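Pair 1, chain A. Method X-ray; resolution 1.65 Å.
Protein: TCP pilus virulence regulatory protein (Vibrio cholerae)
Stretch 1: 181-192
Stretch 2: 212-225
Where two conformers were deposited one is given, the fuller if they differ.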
# COMPACT_ATOMS: atom_id res chain seq x y z
N ASP A 181 -13.69 -6.14 -12.08
CA ASP A 181 -14.82 -5.42 -12.65
C ASP A 181 -15.18 -4.30 -11.69
O ASP A 181 -16.17 -4.39 -10.97
CB ASP A 181 -15.98 -6.38 -12.90
CG ASP A 181 -17.04 -5.82 -13.77
OD1 ASP A 181 -17.05 -4.60 -14.09
OD2 ASP A 181 -17.96 -6.60 -14.13
N ILE A 182 -14.33 -3.27 -11.68
CA ILE A 182 -14.36 -2.27 -10.61
C ILE A 182 -15.67 -1.49 -10.59
O ILE A 182 -16.07 -0.99 -9.51
CB ILE A 182 -13.14 -1.35 -10.78
CG1 ILE A 182 -12.94 -0.44 -9.58
CG2 ILE A 182 -13.28 -0.49 -12.02
CD1 ILE A 182 -12.60 -1.20 -8.31
N THR A 183 -16.37 -1.35 -11.74
CA THR A 183 -17.60 -0.57 -11.83
C THR A 183 -18.84 -1.40 -11.57
O THR A 183 -19.92 -0.83 -11.49
CB THR A 183 -17.75 0.16 -13.20
OG1 THR A 183 -18.05 -0.77 -14.26
CG2 THR A 183 -16.53 0.93 -13.57
N ARG A 184 -18.69 -2.71 -11.42
CA ARG A 184 -19.86 -3.53 -11.15
C ARG A 184 -20.52 -3.08 -9.86
O ARG A 184 -19.84 -2.65 -8.90
CB ARG A 184 -19.44 -4.99 -11.08
CG ARG A 184 -20.58 -5.96 -10.80
CD ARG A 184 -20.10 -7.38 -11.04
NE ARG A 184 -21.06 -8.33 -10.49
CZ ARG A 184 -20.93 -9.65 -10.53
NH1 ARG A 184 -19.88 -10.21 -11.12
NH2 ARG A 184 -21.87 -10.41 -9.97
N ASN A 185 -21.86 -3.24 -9.81
CA ASN A 185 -22.65 -2.82 -8.65
C ASN A 185 -22.60 -3.93 -7.60
O ASN A 185 -23.58 -4.61 -7.29
CB ASN A 185 -24.09 -2.45 -9.02
CG ASN A 185 -24.17 -1.32 -10.06
OD1 ASN A 185 -24.89 -1.42 -11.05
ND2 ASN A 185 -23.43 -0.21 -9.81
N TRP A 186 -21.40 -4.11 -7.06
CA TRP A 186 -21.11 -5.21 -6.14
C TRP A 186 -21.97 -5.14 -4.89
O TRP A 186 -22.15 -4.08 -4.28
CB TRP A 186 -19.64 -5.19 -5.70
CG TRP A 186 -18.66 -5.44 -6.77
CD1 TRP A 186 -17.85 -4.51 -7.34
CD2 TRP A 186 -18.36 -6.68 -7.39
NE1 TRP A 186 -17.03 -5.12 -8.29
CE2 TRP A 186 -17.33 -6.44 -8.34
CE3 TRP A 186 -18.88 -7.98 -7.27
CZ2 TRP A 186 -16.80 -7.44 -9.13
CZ3 TRP A 186 -18.33 -8.96 -8.04
CH2 TRP A 186 -17.31 -8.69 -8.98
N ARG A 187 -22.49 -6.30 -4.50
CA ARG A 187 -23.21 -6.53 -3.26
C ARG A 187 -22.64 -7.80 -2.61
O ARG A 187 -21.99 -8.61 -3.27
CB ARG A 187 -24.71 -6.77 -3.56
CG ARG A 187 -25.42 -5.69 -4.36
CD ARG A 187 -26.65 -6.29 -5.12
NE ARG A 187 -26.32 -7.46 -5.95
CZ ARG A 187 -27.21 -8.15 -6.67
NH1 ARG A 187 -28.49 -7.80 -6.67
NH2 ARG A 187 -26.83 -9.20 -7.39
N TRP A 188 -22.92 -8.00 -1.32
CA TRP A 188 -22.33 -9.13 -0.63
C TRP A 188 -22.70 -10.44 -1.31
O TRP A 188 -21.89 -11.37 -1.32
CB TRP A 188 -22.78 -9.15 0.83
CG TRP A 188 -21.74 -8.81 1.82
CD1 TRP A 188 -21.79 -7.80 2.74
CD2 TRP A 188 -20.54 -9.53 2.08
NE1 TRP A 188 -20.70 -7.85 3.55
CE2 TRP A 188 -19.89 -8.89 3.16
CE3 TRP A 188 -19.93 -10.65 1.52
CZ2 TRP A 188 -18.68 -9.32 3.66
CZ3 TRP A 188 -18.74 -11.09 2.02
CH2 TRP A 188 -18.11 -10.43 3.11
N ALA A 189 -23.92 -10.54 -1.86
CA ALA A 189 -24.34 -11.80 -2.44
C ALA A 189 -23.48 -12.16 -3.63
O ALA A 189 -23.21 -13.34 -3.88
CB ALA A 189 -25.81 -11.77 -2.86
N ASP A 190 -23.05 -11.15 -4.39
CA ASP A 190 -22.18 -11.41 -5.54
C ASP A 190 -20.85 -11.99 -5.11
O ASP A 190 -20.29 -12.85 -5.78
CB ASP A 190 -21.93 -10.12 -6.32
CG ASP A 190 -23.17 -9.48 -6.80
OD1 ASP A 190 -23.36 -8.28 -6.51
OD2 ASP A 190 -23.94 -10.14 -7.52
N ILE A 191 -20.30 -11.50 -4.00
CA ILE A 191 -19.03 -12.01 -3.52
C ILE A 191 -19.18 -13.45 -3.07
O ILE A 191 -18.32 -14.31 -3.36
CB ILE A 191 -18.50 -11.12 -2.38
CG1 ILE A 191 -18.46 -9.64 -2.80
CG2 ILE A 191 -17.16 -11.59 -1.86
CD1 ILE A 191 -17.51 -9.30 -3.91
N CYS A 192 -20.26 -13.75 -2.33
CA CYS A 192 -20.45 -15.11 -1.85
C CYS A 192 -20.68 -16.05 -3.02
O CYS A 192 -20.15 -17.18 -3.04
CB CYS A 192 -21.63 -15.21 -0.89
SG CYS A 192 -21.35 -14.28 0.64
N LYS A 212 -17.17 -1.89 6.74
CA LYS A 212 -18.36 -2.52 6.19
C LYS A 212 -18.22 -2.57 4.67
O LYS A 212 -17.31 -1.98 4.08
CB LYS A 212 -19.61 -1.76 6.62
CG LYS A 212 -19.93 -1.91 8.11
CD LYS A 212 -21.06 -0.97 8.51
N PHE A 213 -19.17 -3.26 4.01
CA PHE A 213 -19.03 -3.59 2.59
C PHE A 213 -18.88 -2.34 1.73
O PHE A 213 -17.97 -2.26 0.88
CB PHE A 213 -20.22 -4.41 2.12
CG PHE A 213 -20.04 -5.01 0.74
CD1 PHE A 213 -19.37 -6.22 0.59
CD2 PHE A 213 -20.54 -4.37 -0.39
CE1 PHE A 213 -19.20 -6.80 -0.69
CE2 PHE A 213 -20.38 -4.96 -1.66
CZ PHE A 213 -19.70 -6.15 -1.79
N ARG A 214 -19.74 -1.34 1.95
CA ARG A 214 -19.67 -0.13 1.13
C ARG A 214 -18.33 0.56 1.28
O ARG A 214 -17.78 1.08 0.29
CB ARG A 214 -20.79 0.84 1.52
CG ARG A 214 -20.71 2.15 0.74
CD ARG A 214 -21.85 3.12 1.00
NE ARG A 214 -22.07 3.44 2.41
CZ ARG A 214 -21.34 4.31 3.12
NH1 ARG A 214 -20.29 4.92 2.58
NH2 ARG A 214 -21.64 4.52 4.39
N GLU A 215 -17.80 0.62 2.51
CA GLU A 215 -16.49 1.22 2.76
C GLU A 215 -15.38 0.44 2.07
O GLU A 215 -14.43 1.02 1.56
CB GLU A 215 -16.22 1.33 4.27
CG GLU A 215 -17.31 2.09 5.06
CD GLU A 215 -17.14 2.03 6.58
OE1 GLU A 215 -17.11 0.94 7.19
OE2 GLU A 215 -17.07 3.11 7.20
N LEU A 216 -15.48 -0.90 2.06
CA LEU A 216 -14.48 -1.68 1.34
C LEU A 216 -14.50 -1.37 -0.15
O LEU A 216 -13.44 -1.15 -0.76
CB LEU A 216 -14.74 -3.17 1.53
CG LEU A 216 -13.80 -4.05 0.70
CD1 LEU A 216 -12.36 -3.87 1.16
CD2 LEU A 216 -14.21 -5.50 0.76
N ILE A 217 -15.68 -1.43 -0.79
CA ILE A 217 -15.73 -1.21 -2.24
C ILE A 217 -15.24 0.18 -2.57
O ILE A 217 -14.42 0.37 -3.48
CB ILE A 217 -17.15 -1.44 -2.78
CG1 ILE A 217 -17.64 -2.85 -2.42
CG2 ILE A 217 -17.20 -1.14 -4.31
CD1 ILE A 217 -16.82 -3.99 -3.00
N ASN A 218 -15.65 1.17 -1.79
CA ASN A 218 -15.21 2.53 -2.05
C ASN A 218 -13.69 2.67 -1.89
O ASN A 218 -13.04 3.38 -2.66
CB ASN A 218 -15.93 3.48 -1.10
CG ASN A 218 -17.35 3.81 -1.55
OD1 ASN A 218 -17.74 3.55 -2.66
ND2 ASN A 218 -18.10 4.41 -0.65
N SER A 219 -13.11 1.98 -0.91
CA SER A 219 -11.67 2.07 -0.69
C SER A 219 -10.90 1.48 -1.87
O SER A 219 -9.91 2.06 -2.31
CB SER A 219 -11.28 1.39 0.63
OG SER A 219 -11.21 -0.04 0.58
N ILE A 220 -11.34 0.34 -2.40
CA ILE A 220 -10.69 -0.24 -3.58
C ILE A 220 -10.83 0.68 -4.78
O ILE A 220 -9.87 0.87 -5.56
CB ILE A 220 -11.27 -1.64 -3.85
CG1 ILE A 220 -10.97 -2.57 -2.66
CG2 ILE A 220 -10.72 -2.22 -5.19
CD1 ILE A 220 -11.74 -3.86 -2.75
N ARG A 221 -12.00 1.33 -4.93
CA ARG A 221 -12.21 2.28 -6.02
C ARG A 221 -11.34 3.52 -5.89
O ARG A 221 -10.86 4.04 -6.89
CB ARG A 221 -13.68 2.67 -6.11
CG ARG A 221 -14.59 1.52 -6.60
CD ARG A 221 -16.05 1.95 -6.72
NE ARG A 221 -16.81 0.90 -7.43
CZ ARG A 221 -18.10 0.65 -7.30
NH1 ARG A 221 -18.87 1.34 -6.49
NH2 ARG A 221 -18.61 -0.37 -8.01
N ILE A 222 -11.07 3.99 -4.66
CA ILE A 222 -10.16 5.14 -4.53
C ILE A 222 -8.76 4.76 -4.97
O ILE A 222 -8.05 5.54 -5.63
CB ILE A 222 -10.18 5.68 -3.09
CG1 ILE A 222 -11.49 6.40 -2.74
CG2 ILE A 222 -8.98 6.65 -2.80
CD1 ILE A 222 -11.85 7.59 -3.62
N SER A 223 -8.30 3.59 -4.57
CA SER A 223 -6.96 3.22 -4.96
C SER A 223 -6.87 3.00 -6.47
O SER A 223 -5.84 3.31 -7.07
CB SER A 223 -6.52 2.02 -4.14
OG SER A 223 -6.38 2.44 -2.78
N TYR A 224 -7.96 2.56 -7.11
CA TYR A 224 -8.00 2.52 -8.57
C TYR A 224 -7.87 3.93 -9.17
O TYR A 224 -7.10 4.14 -10.12
CB TYR A 224 -9.30 1.82 -8.99
CG TYR A 224 -9.44 1.48 -10.45
CD1 TYR A 224 -9.95 2.38 -11.34
CD2 TYR A 224 -9.18 0.19 -10.91
CE1 TYR A 224 -10.13 2.06 -12.69
CE2 TYR A 224 -9.34 -0.13 -12.27
CZ TYR A 224 -9.80 0.84 -13.14
OH TYR A 224 -10.00 0.58 -14.50
N SER A 225 -8.57 4.91 -8.60
CA SER A 225 -8.48 6.28 -9.12
C SER A 225 -7.05 6.83 -8.97
O SER A 225 -6.59 7.60 -9.82
CB SER A 225 -9.49 7.19 -8.41
OG SER A 225 -9.12 7.60 -7.09

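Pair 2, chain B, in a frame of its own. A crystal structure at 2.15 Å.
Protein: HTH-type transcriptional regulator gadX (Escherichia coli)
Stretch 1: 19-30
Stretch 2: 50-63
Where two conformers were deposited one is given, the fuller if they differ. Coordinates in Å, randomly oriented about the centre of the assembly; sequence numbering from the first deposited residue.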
# COMPACT_ATOMS: atom_id res chain seq x y z
N ASN B 19 -2.01 -2.59 9.54
CA ASN B 19 -0.61 -2.24 9.79
C ASN B 19 0.07 -2.03 8.45
O ASN B 19 0.65 -2.96 7.86
CB ASN B 19 0.08 -3.35 10.59
CG ASN B 19 1.46 -2.93 11.10
OD1 ASN B 19 1.98 -1.86 10.78
ND2 ASN B 19 2.07 -3.81 11.91
N ILE B 20 -0.02 -0.80 7.96
CA ILE B 20 0.37 -0.47 6.59
C ILE B 20 1.88 -0.59 6.37
O ILE B 20 2.31 -1.14 5.36
CB ILE B 20 -0.17 0.94 6.14
CG1 ILE B 20 -0.29 1.02 4.61
CG2 ILE B 20 0.71 2.07 6.68
CD1 ILE B 20 -1.59 0.49 4.07
N ALA B 21 2.66 -0.10 7.33
CA ALA B 21 4.12 -0.07 7.22
C ALA B 21 4.77 -1.45 7.31
O ALA B 21 5.94 -1.61 6.97
CB ALA B 21 4.75 0.90 8.26
N HIS B 22 4.00 -2.45 7.74
CA HIS B 22 4.54 -3.82 7.89
C HIS B 22 5.11 -4.36 6.60
O HIS B 22 4.58 -4.14 5.50
CB HIS B 22 3.48 -4.80 8.42
CG HIS B 22 4.04 -6.09 8.95
ND1 HIS B 22 4.82 -6.16 10.09
CD2 HIS B 22 3.92 -7.37 8.51
CE1 HIS B 22 5.16 -7.42 10.31
NE2 HIS B 22 4.63 -8.17 9.36
N GLU B 23 6.19 -5.09 6.76
CA GLU B 23 6.79 -5.87 5.70
C GLU B 23 5.87 -7.00 5.18
O GLU B 23 6.10 -8.18 5.43
CB GLU B 23 8.12 -6.43 6.22
CG GLU B 23 9.17 -6.57 5.17
CD GLU B 23 9.07 -5.45 4.16
OE1 GLU B 23 9.62 -4.36 4.44
OE2 GLU B 23 8.42 -5.69 3.10
N TRP B 24 4.83 -6.64 4.43
CA TRP B 24 3.87 -7.68 4.03
C TRP B 24 4.43 -8.53 2.89
O TRP B 24 5.00 -8.02 1.94
CB TRP B 24 2.54 -7.06 3.64
CG TRP B 24 1.76 -6.55 4.81
CD1 TRP B 24 1.46 -5.23 5.09
CD2 TRP B 24 1.16 -7.33 5.86
NE1 TRP B 24 0.71 -5.16 6.26
CE2 TRP B 24 0.51 -6.43 6.75
CE3 TRP B 24 1.12 -8.71 6.14
CZ2 TRP B 24 -0.18 -6.86 7.89
CZ3 TRP B 24 0.42 -9.15 7.27
CH2 TRP B 24 -0.21 -8.22 8.14
N THR B 25 4.31 -9.84 3.03
CA THR B 25 4.64 -10.76 1.96
C THR B 25 3.40 -11.61 1.73
O THR B 25 2.44 -11.53 2.51
CB THR B 25 5.79 -11.70 2.33
OG1 THR B 25 5.33 -12.61 3.33
CG2 THR B 25 7.05 -10.91 2.87
N LEU B 26 3.43 -12.44 0.69
CA LEU B 26 2.29 -13.30 0.33
C LEU B 26 1.97 -14.26 1.48
O LEU B 26 0.82 -14.36 1.90
CB LEU B 26 2.59 -14.09 -0.94
CG LEU B 26 1.59 -15.16 -1.37
CD1 LEU B 26 0.27 -14.49 -1.93
CD2 LEU B 26 2.23 -16.17 -2.38
N ALA B 27 3.00 -14.95 1.97
CA ALA B 27 2.90 -15.87 3.09
C ALA B 27 2.35 -15.24 4.38
O ALA B 27 1.61 -15.88 5.11
CB ALA B 27 4.25 -16.52 3.35
N ARG B 28 2.72 -14.01 4.68
CA ARG B 28 2.29 -13.41 5.97
C ARG B 28 0.84 -12.98 5.95
O ARG B 28 0.12 -13.16 6.93
CB ARG B 28 3.19 -12.26 6.38
CG ARG B 28 4.60 -12.70 6.69
CD ARG B 28 5.56 -11.56 6.57
NE ARG B 28 6.79 -11.88 7.28
CZ ARG B 28 7.92 -11.18 7.19
NH1 ARG B 28 8.01 -10.12 6.39
NH2 ARG B 28 8.98 -11.54 7.91
N ILE B 29 0.42 -12.40 4.82
CA ILE B 29 -1.00 -12.13 4.58
C ILE B 29 -1.78 -13.46 4.63
O ILE B 29 -2.77 -13.57 5.32
CB ILE B 29 -1.24 -11.43 3.22
CG1 ILE B 29 -0.67 -10.00 3.21
CG2 ILE B 29 -2.75 -11.32 2.93
CD1 ILE B 29 -0.45 -9.49 1.75
N ALA B 30 -1.29 -14.48 3.92
CA ALA B 30 -1.96 -15.78 3.86
C ALA B 30 -2.10 -16.42 5.23
O ALA B 30 -3.13 -17.03 5.53
CB ALA B 30 -1.21 -16.73 2.93
N SER B 50 -2.36 -8.85 -7.53
CA SER B 50 -1.45 -9.62 -6.69
C SER B 50 -1.42 -8.96 -5.34
O SER B 50 -1.99 -7.87 -5.16
CB SER B 50 -0.06 -9.66 -7.29
OG SER B 50 0.41 -8.35 -7.47
N TYR B 51 -0.76 -9.62 -4.38
CA TYR B 51 -0.63 -9.05 -3.06
C TYR B 51 0.16 -7.74 -3.17
O TYR B 51 -0.19 -6.75 -2.52
CB TYR B 51 -0.01 -10.05 -2.07
CG TYR B 51 1.49 -9.99 -1.99
CD1 TYR B 51 2.12 -9.05 -1.17
CD2 TYR B 51 2.29 -10.84 -2.76
CE1 TYR B 51 3.52 -8.97 -1.10
CE2 TYR B 51 3.69 -10.78 -2.69
CZ TYR B 51 4.30 -9.84 -1.85
OH TYR B 51 5.66 -9.74 -1.77
N SER B 52 1.16 -7.71 -4.05
CA SER B 52 2.04 -6.54 -4.14
C SER B 52 1.34 -5.33 -4.76
O SER B 52 1.63 -4.20 -4.39
CB SER B 52 3.36 -6.86 -4.86
OG SER B 52 3.13 -7.50 -6.10
N GLN B 53 0.41 -5.57 -5.68
CA GLN B 53 -0.35 -4.48 -6.25
C GLN B 53 -1.25 -3.90 -5.20
O GLN B 53 -1.36 -2.68 -5.07
CB GLN B 53 -1.14 -4.92 -7.49
CG GLN B 53 -0.24 -4.95 -8.72
CD GLN B 53 -0.90 -5.50 -9.97
OE1 GLN B 53 -1.92 -6.20 -9.89
NE2 GLN B 53 -0.31 -5.20 -11.13
N LEU B 54 -1.88 -4.78 -4.43
CA LEU B 54 -2.78 -4.36 -3.37
C LEU B 54 -2.03 -3.59 -2.29
O LEU B 54 -2.51 -2.58 -1.81
CB LEU B 54 -3.53 -5.56 -2.80
CG LEU B 54 -4.54 -6.19 -3.78
CD1 LEU B 54 -5.20 -7.39 -3.15
CD2 LEU B 54 -5.60 -5.17 -4.28
N LEU B 55 -0.84 -4.08 -1.93
CA LEU B 55 0.03 -3.39 -0.98
C LEU B 55 0.24 -1.94 -1.41
O LEU B 55 -0.04 -0.99 -0.64
CB LEU B 55 1.36 -4.13 -0.82
CG LEU B 55 2.30 -3.76 0.35
CD1 LEU B 55 1.54 -3.68 1.68
CD2 LEU B 55 3.47 -4.77 0.47
N THR B 56 0.72 -1.77 -2.64
CA THR B 56 1.01 -0.45 -3.19
C THR B 56 -0.21 0.45 -3.12
O THR B 56 -0.12 1.57 -2.65
CB THR B 56 1.56 -0.56 -4.65
OG1 THR B 56 2.89 -1.10 -4.60
CG2 THR B 56 1.58 0.78 -5.34
N GLU B 57 -1.35 -0.06 -3.55
CA GLU B 57 -2.57 0.72 -3.59
C GLU B 57 -3.00 1.20 -2.20
O GLU B 57 -3.35 2.36 -2.02
CB GLU B 57 -3.66 -0.09 -4.29
CG GLU B 57 -3.46 -0.08 -5.82
CD GLU B 57 -3.90 -1.36 -6.52
OE1 GLU B 57 -4.78 -2.10 -6.01
OE2 GLU B 57 -3.38 -1.61 -7.63
N CYS B 58 -2.93 0.29 -1.23
CA CYS B 58 -3.15 0.62 0.17
C CYS B 58 -2.18 1.71 0.63
O CYS B 58 -2.55 2.63 1.34
CB CYS B 58 -2.96 -0.64 1.02
SG CYS B 58 -4.27 -1.86 0.87
N ARG B 59 -0.93 1.60 0.22
CA ARG B 59 0.04 2.56 0.67
C ARG B 59 -0.18 3.94 0.02
O ARG B 59 -0.00 4.97 0.68
CB ARG B 59 1.47 2.04 0.45
CG ARG B 59 1.82 0.95 1.41
CD ARG B 59 3.15 0.28 1.12
NE ARG B 59 3.51 -0.47 2.30
CZ ARG B 59 4.46 -1.39 2.36
NH1 ARG B 59 4.70 -1.99 3.51
NH2 ARG B 59 5.17 -1.70 1.29
N MSE B 60 -0.57 3.97 -1.26
CA MSE B 60 -0.88 5.26 -1.88
C MSE B 60 -2.10 5.90 -1.25
O MSE B 60 -2.18 7.12 -1.14
CB MSE B 60 -1.07 5.15 -3.40
CG MSE B 60 0.16 4.71 -4.14
SE MSE B 60 1.71 5.85 -3.86
CE MSE B 60 2.68 4.94 -2.47
N GLN B 61 -3.05 5.07 -0.83
CA GLN B 61 -4.26 5.59 -0.22
C GLN B 61 -3.96 6.23 1.13
O GLN B 61 -4.54 7.27 1.47
CB GLN B 61 -5.32 4.48 -0.12
CG GLN B 61 -5.96 4.16 -1.49
CD GLN B 61 -7.01 3.05 -1.42
OE1 GLN B 61 -6.89 2.10 -0.65
NE2 GLN B 61 -8.04 3.16 -2.25
N ARG B 62 -3.02 5.64 1.87
CA ARG B 62 -2.60 6.16 3.17
C ARG B 62 -1.76 7.42 3.00
O ARG B 62 -1.86 8.35 3.81
CB ARG B 62 -1.83 5.11 3.97
CG ARG B 62 -1.51 5.50 5.41
CD ARG B 62 -2.78 5.63 6.27
NE ARG B 62 -3.68 4.49 6.09
CZ ARG B 62 -3.84 3.49 6.96
NH1 ARG B 62 -3.16 3.47 8.10
NH2 ARG B 62 -4.69 2.51 6.69
N ALA B 63 -0.94 7.44 1.95
CA ALA B 63 -0.10 8.59 1.64
C ALA B 63 -0.90 9.88 1.46
O ALA B 63 -0.42 10.94 1.85
CB ALA B 63 0.76 8.33 0.42
O HOH W 1 -2.17 0.88 9.55
O HOH W 2 7.47 -3.05 3.00

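In both pairs a loop that leads into a helix packs against a second helix. The backbones superpose with an RMSD of 0.6 Å over 14 central residues. The second helix begins at Phe A213 in pair 1 and at Tyr B51 in pair 2, and continues beyond the stretch in both. The first-stretch helix begins at Trp A188 and at Leu B26. The register matches too. Ile A182 lies nearest Arg A221, as Ile B20 lies nearest Arg B59. Trp A186 lies nearest Ile A217, as Trp B24 lies nearest Leu B55. The buried areas are close, 534 Å² and 546 Å².

Among the matched positions, three carry the same residue and lie along the loop-helix contact: an isoleucine, a tryptophan and an arginine. The isoleucine, Ile A182 or Ile B20, points toward the helix and gives the largest covered area of its stretch. The tryptophan, Trp A186 or Trp B24, also points toward the helix. Its ring nitrogen is tied back to its own loop: Trp A186 NE1 donates to Asp A181 O at 2.9 Å, and Trp B24 NE1 to Asn B19 O at 2.7 Å. The arginine reaches from the helix to the loop backbone. Arg A221 NE and NH2 both donate to Ile A182 O, at 2.9 and 3.0 Å. In pair 2, Arg B59 NH1 donates to Ile B20 O at 3.1 Å, while the bond from Arg B59 NE to Ile B20 O is weak at 3.4 Å. A carbonyl thus takes two bonds from one guanidinium in each pair.

The neighbours of the isoleucine differ. Ile A182 CD1 meets Ile A220 CG2 at 3.8 Å; Ile B20 CD1 meets the smaller Cys B58 at its CB, 3.5 Å away. Ile A182 CG2 sits over the face of the Tyr A224 ring, 3.9 Å from Tyr A224 CZ, in a CH-pi contact. At the matching position Arg B62 covers Ile B20 with its guanidinium face, and Ile B20 CG2 lies 4.3 Å from Arg B62 CG. Arg B62 NH1 and Ile B20 N also share water 1, which accepts from both.

At the tryptophan, Ile A217 CD1 is closest to Trp A186 CB, at 4.1 Å, and lies oblique to the ring. Leu B55 CD1 comes closer, 3.7 Å from Trp B24 CD1, and is also oblique to the ring.

The second helix starts with an aromatic residue in both. Phe A213 is t and Tyr B51 is p, so the rings are placed differently. Trp A188 CD1 lies 3.6 Å from Phe A213 CD1, with the ring planes oblique at 38°. Leu B26 replaces the indole, and Leu B26 CB lies 3.7 Å from Tyr B51 CD2. The next matched isoleucines, Ile A191 and Ile B29, both point toward the second helix. Ile A191 CG1 packs at the edge of the phenyl ring, 3.6 Å from Phe A213 CE1. Ile B29 CD1 instead approaches Tyr B51 CB at 3.9 Å.

The first helix also starts differently. Thr B25 OG1 caps Arg B28 N at 3.3 Å. In pair 1, Asp A190 OD1 accepts from Arg A187 N at 3.0 Å.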